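Local atomic coordinates of periplasmic beta-glucosidase (Pseudomonas aeruginosa, PDB entry 6R5T), a protein that probably hydrolyses terminal, non-reducing beta-D-glucosyl residues of beta-glucosides, releasing beta-D-glucose, as a periplasmic glycoside hydrolase of family 3. Residues Ser615-Ser627 with Ala639-Thr653. The protein carries 1 engineered substitution. Sequence-based numbering, arbitrary orientation.
Sequences SYTEFSLSPLRLS and ARVTLSNSGKRAGAT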
loop_
_atom_site.group_PDB
_atom_site.type_symbol
_atom_site.label_atom_id
_atom_site.label_comp_id
_atom_site.label_asym_id
_atom_site.label_seq_id
_atom_site.Cartn_x
_atom_site.Cartn_y
_atom_site.Cartn_z
ATOM N N SER A 615 -6.344 -24.986 -19.992
ATOM C CA SER A 615 -5.821 -25.864 -21.056
ATOM C C SER A 615 -6.968 -26.211 -21.992
ATOM O O SER A 615 -8.104 -26.180 -21.555
ATOM C CB SER A 615 -5.219 -27.119 -20.437
ATOM O OG SER A 615 -4.732 -28.073 -21.383
ATOM N N TYR A 616 -6.617 -26.714 -23.170
ATOM C CA TYR A 616 -7.598 -27.340 -24.072
ATOM C C TYR A 616 -7.876 -28.785 -23.656
ATOM O O TYR A 616 -8.757 -29.450 -24.268
ATOM C CB TYR A 616 -7.089 -27.298 -25.506
ATOM C CG TYR A 616 -6.877 -25.927 -26.100
ATOM C CD1 TYR A 616 -7.561 -24.802 -25.661
ATOM C CD2 TYR A 616 -6.019 -25.762 -27.157
ATOM C CE1 TYR A 616 -7.380 -23.561 -26.249
ATOM C CE2 TYR A 616 -5.796 -24.530 -27.734
ATOM C CZ TYR A 616 -6.505 -23.416 -27.308
ATOM O OH TYR A 616 -6.285 -22.197 -27.871
ATOM N N THR A 617 -7.143 -29.326 -22.701
ATOM C CA THR A 617 -7.464 -30.644 -22.110
ATOM C C THR A 617 -7.778 -30.484 -20.635
ATOM O O THR A 617 -7.767 -29.373 -20.110
ATOM C CB THR A 617 -6.318 -31.612 -22.407
ATOM O OG1 THR A 617 -6.827 -32.925 -22.249
ATOM C CG2 THR A 617 -5.114 -31.405 -21.509
ATOM N N GLU A 618 -8.087 -31.581 -19.996
ATOM C CA GLU A 618 -8.379 -31.600 -18.541
ATOM C C GLU A 618 -7.343 -32.488 -17.866
ATOM O O GLU A 618 -6.845 -33.453 -18.483
ATOM C CB GLU A 618 -9.792 -32.107 -18.230
ATOM C CG GLU A 618 -10.858 -31.031 -18.384
ATOM C CD GLU A 618 -10.822 -29.827 -17.443
ATOM O OE1 GLU A 618 -10.063 -29.818 -16.440
ATOM O OE2 GLU A 618 -11.538 -28.867 -17.742
ATOM N N PHE A 619 -7.015 -32.139 -16.647
ATOM C CA PHE A 619 -6.041 -32.891 -15.848
ATOM C C PHE A 619 -6.685 -33.332 -14.537
ATOM O O PHE A 619 -7.656 -32.696 -14.020
ATOM C CB PHE A 619 -4.789 -32.051 -15.597
ATOM C CG PHE A 619 -4.031 -31.672 -16.847
ATOM C CD1 PHE A 619 -3.060 -32.514 -17.381
ATOM C CD2 PHE A 619 -4.278 -30.461 -17.479
ATOM C CE1 PHE A 619 -2.357 -32.143 -18.526
ATOM C CE2 PHE A 619 -3.570 -30.093 -18.605
ATOM C CZ PHE A 619 -2.630 -30.962 -19.151
ATOM N N SER A 620 -6.184 -34.446 -14.042
ATOM C CA SER A 620 -6.617 -35.056 -12.759
ATOM C C SER A 620 -5.391 -35.292 -11.895
ATOM O O SER A 620 -4.308 -35.597 -12.422
ATOM C CB SER A 620 -7.374 -36.335 -12.967
ATOM O OG SER A 620 -8.500 -36.132 -13.827
ATOM N N LEU A 621 -5.509 -35.058 -10.593
ATOM C CA LEU A 621 -4.459 -35.408 -9.605
ATOM C C LEU A 621 -5.032 -36.477 -8.686
ATOM O O LEU A 621 -6.199 -36.373 -8.274
ATOM C CB LEU A 621 -4.011 -34.207 -8.767
ATOM C CG LEU A 621 -3.167 -33.157 -9.478
ATOM C CD1 LEU A 621 -3.041 -31.881 -8.688
ATOM C CD2 LEU A 621 -1.792 -33.708 -9.735
ATOM N N SER A 622 -4.238 -37.503 -8.417
ATOM C CA SER A 622 -4.571 -38.527 -7.416
ATOM C C SER A 622 -4.407 -37.887 -6.046
ATOM O O SER A 622 -3.872 -36.783 -5.910
ATOM C CB SER A 622 -3.690 -39.727 -7.589
ATOM O OG SER A 622 -2.343 -39.456 -7.211
ATOM N N PRO A 623 -4.832 -38.580 -4.971
ATOM C CA PRO A 623 -4.706 -38.020 -3.632
ATOM C C PRO A 623 -3.240 -37.812 -3.284
ATOM O O PRO A 623 -2.381 -38.627 -3.639
ATOM C CB PRO A 623 -5.326 -39.107 -2.742
ATOM C CG PRO A 623 -6.225 -39.860 -3.666
ATOM C CD PRO A 623 -5.488 -39.907 -4.979
ATOM N N LEU A 624 -2.975 -36.726 -2.566
ATOM C CA LEU A 624 -1.621 -36.447 -2.099
ATOM C C LEU A 624 -1.241 -37.442 -0.998
ATOM O O LEU A 624 -2.059 -37.664 -0.096
ATOM C CB LEU A 624 -1.611 -35.029 -1.532
ATOM C CG LEU A 624 -0.310 -34.607 -0.873
ATOM C CD1 LEU A 624 0.865 -34.605 -1.817
ATOM C CD2 LEU A 624 -0.489 -33.251 -0.225
ATOM N N ARG A 625 -0.051 -37.989 -1.108
ATOM C CA ARG A 625 0.482 -38.921 -0.085
ATOM C C ARG A 625 1.872 -38.458 0.346
ATOM O O ARG A 625 2.737 -38.212 -0.503
ATOM C CB ARG A 625 0.443 -40.338 -0.667
ATOM C CG ARG A 625 -0.975 -40.840 -0.967
ATOM C CD ARG A 625 -1.816 -41.118 0.286
ATOM N NE ARG A 625 -3.185 -41.634 0.080
ATOM C CZ ARG A 625 -4.325 -40.939 0.264
ATOM N NH1 ARG A 625 -4.296 -39.662 0.634
ATOM N NH2 ARG A 625 -5.506 -41.517 0.062
ATOM N N LEU A 626 2.117 -38.404 1.659
ATOM C CA LEU A 626 3.447 -38.090 2.202
ATOM C C LEU A 626 4.129 -39.399 2.627
ATOM O O LEU A 626 3.415 -40.307 3.088
ATOM C CB LEU A 626 3.303 -37.156 3.401
ATOM C CG LEU A 626 2.533 -35.870 3.156
ATOM C CD1 LEU A 626 2.551 -35.000 4.414
ATOM C CD2 LEU A 626 3.126 -35.118 1.974
ATOM N N SER A 627 5.445 -39.441 2.520
ATOM C CA SER A 627 6.263 -40.649 2.798
ATOM C C SER A 627 6.243 -40.951 4.306
ATOM O O SER A 627 6.453 -42.108 4.665
ATOM C CB SER A 627 7.658 -40.511 2.298
ATOM O OG SER A 627 8.274 -39.396 2.853
ATOM N N ALA A 639 6.575 -35.998 -1.011
ATOM C CA ALA A 639 5.147 -35.764 -1.274
ATOM C C ALA A 639 4.894 -36.292 -2.671
ATOM O O ALA A 639 5.565 -35.816 -3.631
ATOM C CB ALA A 639 4.849 -34.303 -1.147
ATOM N N ARG A 640 4.011 -37.281 -2.772
ATOM C CA ARG A 640 3.750 -37.917 -4.066
ATOM C C ARG A 640 2.326 -37.693 -4.520
ATOM O O ARG A 640 1.358 -37.832 -3.737
ATOM C CB ARG A 640 4.014 -39.421 -4.001
ATOM C CG ARG A 640 5.486 -39.760 -3.891
ATOM C CD ARG A 640 5.726 -41.266 -3.977
ATOM N NE ARG A 640 7.134 -41.505 -3.677
ATOM C CZ ARG A 640 7.972 -42.222 -4.418
ATOM N NH1 ARG A 640 7.551 -42.868 -5.495
ATOM N NH2 ARG A 640 9.237 -42.331 -4.044
ATOM N N VAL A 641 2.207 -37.436 -5.817
ATOM C CA VAL A 641 0.898 -37.332 -6.462
ATOM C C VAL A 641 1.056 -37.828 -7.900
ATOM O O VAL A 641 2.142 -37.640 -8.472
ATOM C CB VAL A 641 0.400 -35.888 -6.362
ATOM C CG1 VAL A 641 1.211 -34.937 -7.247
ATOM C CG2 VAL A 641 -1.065 -35.803 -6.584
ATOM N N THR A 642 0.011 -38.428 -8.435
ATOM C CA THR A 642 -0.008 -38.818 -9.861
ATOM C C THR A 642 -0.839 -37.797 -10.618
ATOM O O THR A 642 -2.032 -37.618 -10.284
ATOM C CB THR A 642 -0.495 -40.254 -10.071
ATOM O OG1 THR A 642 0.451 -41.037 -9.336
ATOM C CG2 THR A 642 -0.476 -40.677 -11.526
ATOM N N LEU A 643 -0.250 -37.250 -11.674
ATOM C CA LEU A 643 -0.951 -36.360 -12.622
ATOM C C LEU A 643 -1.392 -37.168 -13.833
ATOM O O LEU A 643 -0.531 -37.885 -14.395
ATOM C CB LEU A 643 -0.004 -35.248 -13.036
ATOM C CG LEU A 643 -0.534 -34.296 -14.100
ATOM C CD1 LEU A 643 -1.633 -33.396 -13.561
ATOM C CD2 LEU A 643 0.599 -33.475 -14.702
ATOM N N SER A 644 -2.622 -36.981 -14.275
ATOM C CA SER A 644 -3.165 -37.642 -15.492
ATOM C C SER A 644 -3.769 -36.612 -16.441
ATOM O O SER A 644 -4.386 -35.634 -15.977
ATOM C CB SER A 644 -4.213 -38.674 -15.119
ATOM O OG SER A 644 -3.705 -39.551 -14.144
ATOM N N ASN A 645 -3.616 -36.822 -17.729
ATOM C CA ASN A 645 -4.334 -36.056 -18.748
ATOM C C ASN A 645 -5.628 -36.819 -18.999
ATOM O O ASN A 645 -5.586 -37.934 -19.576
ATOM C CB ASN A 645 -3.478 -35.904 -20.003
ATOM C CG ASN A 645 -4.106 -35.074 -21.090
ATOM O OD1 ASN A 645 -5.328 -34.913 -21.117
ATOM N ND2 ASN A 645 -3.302 -34.587 -22.022
ATOM N N SER A 646 -6.728 -36.271 -18.513
ATOM C CA SER A 646 -8.034 -36.957 -18.580
ATOM C C SER A 646 -8.899 -36.387 -19.712
ATOM O O SER A 646 -10.118 -36.692 -19.738
ATOM C CB SER A 646 -8.704 -36.881 -17.219
ATOM O OG SER A 646 -8.810 -35.547 -16.789
ATOM N N GLY A 647 -8.328 -35.606 -20.634
ATOM C CA GLY A 647 -9.020 -35.031 -21.795
ATOM C C GLY A 647 -8.567 -35.631 -23.125
ATOM O O GLY A 647 -7.951 -36.711 -23.143
ATOM N N LYS A 648 -8.745 -34.911 -24.217
ATOM C CA LYS A 648 -8.555 -35.458 -25.569
ATOM C C LYS A 648 -7.383 -34.838 -26.329
ATOM O O LYS A 648 -7.109 -35.271 -27.458
ATOM C CB LYS A 648 -9.853 -35.244 -26.356
ATOM C CG LYS A 648 -11.106 -35.819 -25.703
ATOM C CD LYS A 648 -12.367 -35.059 -26.083
ATOM C CE LYS A 648 -13.622 -35.800 -25.668
ATOM N NZ LYS A 648 -14.822 -34.996 -25.970
ATOM N N ARG A 649 -6.662 -33.865 -25.757
ATOM C CA ARG A 649 -5.527 -33.245 -26.456
ATOM C C ARG A 649 -4.318 -33.348 -25.549
ATOM O O ARG A 649 -4.458 -33.242 -24.345
ATOM C CB ARG A 649 -5.787 -31.773 -26.790
ATOM C CG ARG A 649 -6.966 -31.585 -27.733
ATOM C CD ARG A 649 -7.286 -30.126 -27.850
ATOM N NE ARG A 649 -8.330 -29.913 -28.801
ATOM C CZ ARG A 649 -8.135 -29.728 -30.109
ATOM N NH1 ARG A 649 -6.902 -29.658 -30.615
ATOM N NH2 ARG A 649 -9.197 -29.578 -30.887
ATOM N N ALA A 650 -3.159 -33.541 -26.167
ATOM C CA ALA A 650 -1.892 -33.457 -25.451
ATOM C C ALA A 650 -1.762 -32.051 -24.870
ATOM O O ALA A 650 -2.202 -31.094 -25.475
ATOM C CB ALA A 650 -0.751 -33.766 -26.379
ATOM N N GLY A 651 -1.123 -31.942 -23.724
ATOM C CA GLY A 651 -0.816 -30.608 -23.187
ATOM C C GLY A 651 -0.039 -30.708 -21.906
ATOM O O GLY A 651 -0.007 -31.775 -21.254
ATOM N N ALA A 652 0.489 -29.563 -21.502
ATOM C CA ALA A 652 1.209 -29.458 -20.235
ATOM C C ALA A 652 0.359 -28.690 -19.215
ATOM O O ALA A 652 -0.511 -27.870 -19.584
ATOM C CB ALA A 652 2.545 -28.801 -20.465
ATOM N N THR A 653 0.667 -28.988 -17.964
ATOM C CA THR A 653 0.200 -28.195 -16.812
ATOM C C THR A 653 1.329 -28.158 -15.794
ATOM O O THR A 653 2.436 -28.694 -16.035
ATOM C CB THR A 653 -1.103 -28.743 -16.234
ATOM O OG1 THR A 653 -1.573 -27.820 -15.239
ATOM C CG2 THR A 653 -0.935 -30.083 -15.567
HETATM O O HOH W 1 -2.105 -27.591 -21.818
HETATM O O HOH W 2 -10.305 -29.159 -26.840
HETATM O O HOH W 3 -9.591 -32.095 -24.680
#
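Strands 619-621 and 639-645 run antiparallel, their axes approaching to 4.7 Å at an angle of 160°, in the fibronectin type III-like domain of this family 3 enzyme. Ser620 and Ser644 form a hydrogen-bonded pair, N of each to O of the other. A second ladder pairs Arg625 with Arg640, its register shifted by one residue. Between the ladders Pro623, which has no N-H to give, interrupts the strand, and the hydroxyl of Ser622 replaces a backbone carbonyl: its OG, set between the backbone N and the carbonyl carbon (chi1 70°), accepts from Thr642 N at 2.8 Å, while Ser622 N donates to Thr642 O. Strand 619-626 is the outermost of a three-stranded antiparallel sheet, with 686-694 beyond 636-645.

After Asn645 the chain turns through 646-650 and enters the domain's other sheet as strand 651-660. Phe619 bridges the two layers. Its flat ring receives the Thr653 methyl CG2 almost squarely over one face, 3.6 Å from the centroid and 9° off the normal, a CH-pi contact, while Gly651 O comes to the ring edge near its plane, 3.5 Å from Phe619 CZ. On the same face of the sheet as Phe619, the branched end of Leu621 reaches Leu643, CD2 to CD1 at 3.8 Å, and Val641; farther along, Leu626 CD2 packs against Ala639 CB.

Asn645 suits the turn because its amide both accepts and donates. ND2 donates to Arg649 O, which lies in the amide plane, and also to Leu681 O, fixing the group's rotation. OD1 closes an Asx turn with Gly647 N. A second bond to Asn645 OD1 comes from Thr617 OG1, 2.7 Å away and a little tilted from the carbonyl plane.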